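Local coordinates for 4-diphosphocytidyl-2C-methyl-D-erythritol synthase (Neisseria gonorrhoeae, PDB 1VGW), which catalyses the transfer of a cytidylyl group from CTP to 2-C-methyl-D-erythritol 4-phosphate, an early step of non-mevalonate isoprenoid biosynthesis, at the interface of chains A and B. Sequence-based numbering; all coordinates share one arbitrary frame. Chains: chain A/B, 4-diphosphocytidyl-2C-methyl-D-erythritol synthase.

Contact 1: the interface of chains A and B. Residues chain A 137, 190-191, 193-194, 197; chain B 145, 147, 157.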
loop_
_atom_site.group_PDB
_atom_site.type_symbol
_atom_site.label_atom_id
_atom_site.label_comp_id
_atom_site.label_asym_id
_atom_site.label_seq_id
_atom_site.Cartn_x
_atom_site.Cartn_y
_atom_site.Cartn_z
ATOM N N ILE A 137 14.568 1.287 10.133
ATOM C CA ILE A 137 13.197 1.823 10.051
ATOM C C ILE A 137 12.288 0.665 9.722
ATOM O O ILE A 137 12.848 -0.313 9.211
ATOM C CB ILE A 137 13.083 2.875 8.939
ATOM C CG1 ILE A 137 13.219 2.221 7.536
ATOM C CG2 ILE A 137 14.139 3.963 9.059
ATOM C CD1 ILE A 137 12.978 3.252 6.401
ATOM N N THR A 190 13.414 14.220 3.498
ATOM C CA THR A 190 12.052 13.769 3.696
ATOM C C THR A 190 11.924 13.136 5.083
ATOM O O THR A 190 11.673 13.828 6.071
ATOM C CB THR A 190 11.508 12.803 2.649
ATOM O OG1 THR A 190 12.437 11.760 2.351
ATOM C CG2 THR A 190 11.163 13.597 1.380
ATOM N N ASP A 191 12.166 11.829 5.176
ATOM C CA ASP A 191 12.091 11.157 6.464
ATOM C C ASP A 191 13.416 11.267 7.220
ATOM O O ASP A 191 14.436 11.767 6.715
ATOM C CB ASP A 191 11.624 9.728 6.293
ATOM C CG ASP A 191 12.548 8.829 5.557
ATOM O OD1 ASP A 191 12.274 7.602 5.436
ATOM O OD2 ASP A 191 13.613 9.289 5.075
ATOM N N ALA A 193 15.454 8.830 8.168
ATOM C CA ALA A 193 16.487 8.020 7.530
ATOM C C ALA A 193 17.198 8.762 6.415
ATOM O O ALA A 193 18.367 8.493 6.114
ATOM C CB ALA A 193 15.821 6.788 6.933
ATOM N N SER A 194 16.462 9.638 5.689
ATOM C CA SER A 194 17.043 10.350 4.558
ATOM C C SER A 194 18.109 11.304 5.062
ATOM O O SER A 194 19.151 11.467 4.396
ATOM C CB SER A 194 16.013 11.033 3.664
ATOM O OG SER A 194 15.667 12.327 4.176
ATOM N N GLU A 197 21.209 8.985 5.974
ATOM C CA GLU A 197 21.829 8.539 4.737
ATOM C C GLU A 197 22.825 9.562 4.181
ATOM O O GLU A 197 23.839 9.160 3.605
ATOM C CB GLU A 197 20.755 8.306 3.642
ATOM C CG GLU A 197 19.876 7.088 3.888
ATOM C CD GLU A 197 18.512 7.197 3.200
ATOM O OE1 GLU A 197 18.447 7.591 2.007
ATOM O OE2 GLU A 197 17.482 6.848 3.828
ATOM N N THR B 145 7.684 7.650 1.415
ATOM C CA THR B 145 9.039 7.742 0.856
ATOM C C THR B 145 9.557 6.387 0.376
ATOM O O THR B 145 9.443 5.395 1.096
ATOM C CB THR B 145 10.005 8.249 1.958
ATOM O OG1 THR B 145 9.587 9.564 2.363
ATOM C CG2 THR B 145 11.444 8.250 1.489
ATOM N N LYS B 147 12.631 3.782 -0.890
ATOM C CA LYS B 147 14.034 3.537 -0.673
ATOM C C LYS B 147 14.492 2.383 -1.579
ATOM O O LYS B 147 13.708 1.489 -1.844
ATOM C CB LYS B 147 14.334 3.154 0.794
ATOM C CG LYS B 147 13.703 3.981 1.895
ATOM C CD LYS B 147 14.181 5.423 1.956
ATOM C CE LYS B 147 14.081 6.043 3.313
ATOM N NZ LYS B 147 14.458 7.458 3.454
ATOM N N THR B 157 17.537 7.000 -1.437
ATOM C CA THR B 157 16.118 7.388 -1.330
ATOM C C THR B 157 15.678 7.725 -2.772
ATOM O O THR B 157 16.344 8.563 -3.417
ATOM C CB THR B 157 15.989 8.621 -0.427
ATOM O OG1 THR B 157 15.994 8.174 0.951
ATOM C CG2 THR B 157 14.732 9.406 -0.692
#
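The ammonium group of B:Lys147 meets A:Asp191 from the opposite direction, and NZ lies 2.6 Å from the carboxylate oxygen OD2, on the syn lone pair. OD1, 3.0 Å from NZ, is at most a weak second acceptor, so the approach favours one oxygen. Bending of the lysine chain at chi2 (-65°) turns its end toward the start of helix 192-197. There A:Asp191 acts as an N-cap: its OD2 also accepts the backbone N of A:Ser194 at 2.9 Å, met 38° above the carboxylate plane. The same oxygen therefore receives a donor from each subunit, and the helix start would hold the carboxylate in position for the lysine. A:Ser194 OG strengthens the turn by donating to A:Asp191 O and accepting from A:Thr190 N.

A:Glu197 reaches out from the last turn of this helix with an extended chain, crossing B:Thr157 at about a right angle. Its two oxygens divide the work. OE1 takes the hydroxyl OG1 of B:Thr157 at 2.7 Å on the syn lone pair, while OE2 faces B:Lys147 NZ at 3.1 Å, on the syn side. Within chain B, NZ also donates to B:Thr157 OG1 at 3.0 Å, which closes a ring of lysine, threonine and glutamate. Two carboxylates and a hydroxyl thus surround the ammonium, an arrangement likely to favour its charged form. Beside it, B:Thr145 OG1 approaches A:Thr190 OG1 to 3.6 Å without a hydrogen bond. In this dimeric IspD family the site fastens the arm of one subunit to its partner, probably beside the methylerythritol phosphate pocket.

Contact 2: the interface of chains A and B. Residues chain A 150, 154-155; chain B 202.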
loop_
_atom_site.group_PDB
_atom_site.type_symbol
_atom_site.label_atom_id
_atom_site.label_comp_id
_atom_site.label_asym_id
_atom_site.label_seq_id
_atom_site.Cartn_x
_atom_site.Cartn_y
_atom_site.Cartn_z
ATOM N N GLU A 150 2.070 11.786 -16.301
ATOM C CA GLU A 150 2.393 13.110 -16.850
ATOM C C GLU A 150 1.204 14.016 -16.634
ATOM O O GLU A 150 1.294 14.927 -15.773
ATOM C CB GLU A 150 2.934 13.079 -18.248
ATOM C CG GLU A 150 4.162 14.000 -18.394
ATOM C CD GLU A 150 5.000 13.700 -19.609
ATOM O OE1 GLU A 150 4.642 14.203 -20.704
ATOM O OE2 GLU A 150 6.025 12.992 -19.480
ATOM N N ILE A 154 0.246 7.649 -18.458
ATOM C CA ILE A 154 1.482 6.984 -18.093
ATOM C C ILE A 154 2.582 7.333 -19.118
ATOM O O ILE A 154 2.486 6.982 -20.317
ATOM C CB ILE A 154 1.269 5.460 -18.074
ATOM C CG1 ILE A 154 0.205 5.026 -17.086
ATOM C CG2 ILE A 154 2.558 4.688 -17.946
ATOM C CD1 ILE A 154 -0.074 3.498 -17.148
ATOM N N SER A 155 3.664 7.926 -18.633
ATOM C CA SER A 155 4.850 8.268 -19.400
ATOM C C SER A 155 5.941 7.213 -19.258
ATOM O O SER A 155 6.933 7.206 -19.988
ATOM C CB SER A 155 5.447 9.601 -18.966
ATOM O OG SER A 155 5.589 9.640 -17.536
ATOM N N ARG B 202 -0.088 5.528 -24.592
ATOM C CA ARG B 202 -0.071 5.907 -23.203
ATOM C C ARG B 202 -1.427 5.764 -22.526
ATOM O O ARG B 202 -2.266 6.692 -22.623
ATOM C CB ARG B 202 0.326 7.388 -23.118
ATOM C CG ARG B 202 1.769 7.687 -23.607
ATOM C CD ARG B 202 2.017 9.165 -23.231
ATOM N NE ARG B 202 3.407 9.478 -23.055
ATOM C CZ ARG B 202 3.813 10.635 -22.503
ATOM N NH1 ARG B 202 2.939 11.517 -22.073
ATOM N NH2 ARG B 202 5.109 10.861 -22.446
#
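B:Arg202 NH1 points at A:Glu150 OE1 across 3.5 Å, a long, weak salt bridge whose donor geometry is nevertheless nearly straight (164° at the hydrogen). In this IspD-family cytidylyltransferase the acceptor belongs to the loop joining strands 146-149 and 154-158 of the projecting arm, and the arginine comes from the other subunit. OE1 lies at the edge of the guanidinium and in its plane, but the carboxylate is turned 80° against that plane. The two flat groups therefore do not form a parallel, two-pronged pair; NH2 stays 3.8 Å from the second carboxylate oxygen, OE2. A:Glu150 is poorly ordered, which makes its exact pose doubtful.

The arginine's longer contact is with the arm backbone. With CG beside the backbone N (chi1 -65°) and an extended chain from CG to NE, its methylenes run past the carbonyl oxygen of A:Ile154. CG comes to 3.4 Å from A:Ile154 O, flanked by CB and CD. NE remains 3.8 Å from the same oxygen, so the evidence is for van der Waals contact here. Chain A hides 72 Å² of the surface of B:Arg202. Farther out, A:Ser155 CB covers one face of the guanidinium toward its rim, 3.7 Å from NH2.

About 27 Å separates the C-alpha centres of contacts 1 and 2, and each involves the arm strands 146-149 and 154-158 or their connecting loop. Chain B supplies the arm to contact 1, chain A to contact 2, so that distance holds for the copies given, one on each arm. Because the interface is two-fold symmetric, each subunit's arm should make both sets of contacts, with its strands near helix 192-197 of the partner and its turn near residue 202, just beyond that helix. This reciprocal exchange of arms supports a dimer in which the more polar contact 1 is backed by the looser contact 2.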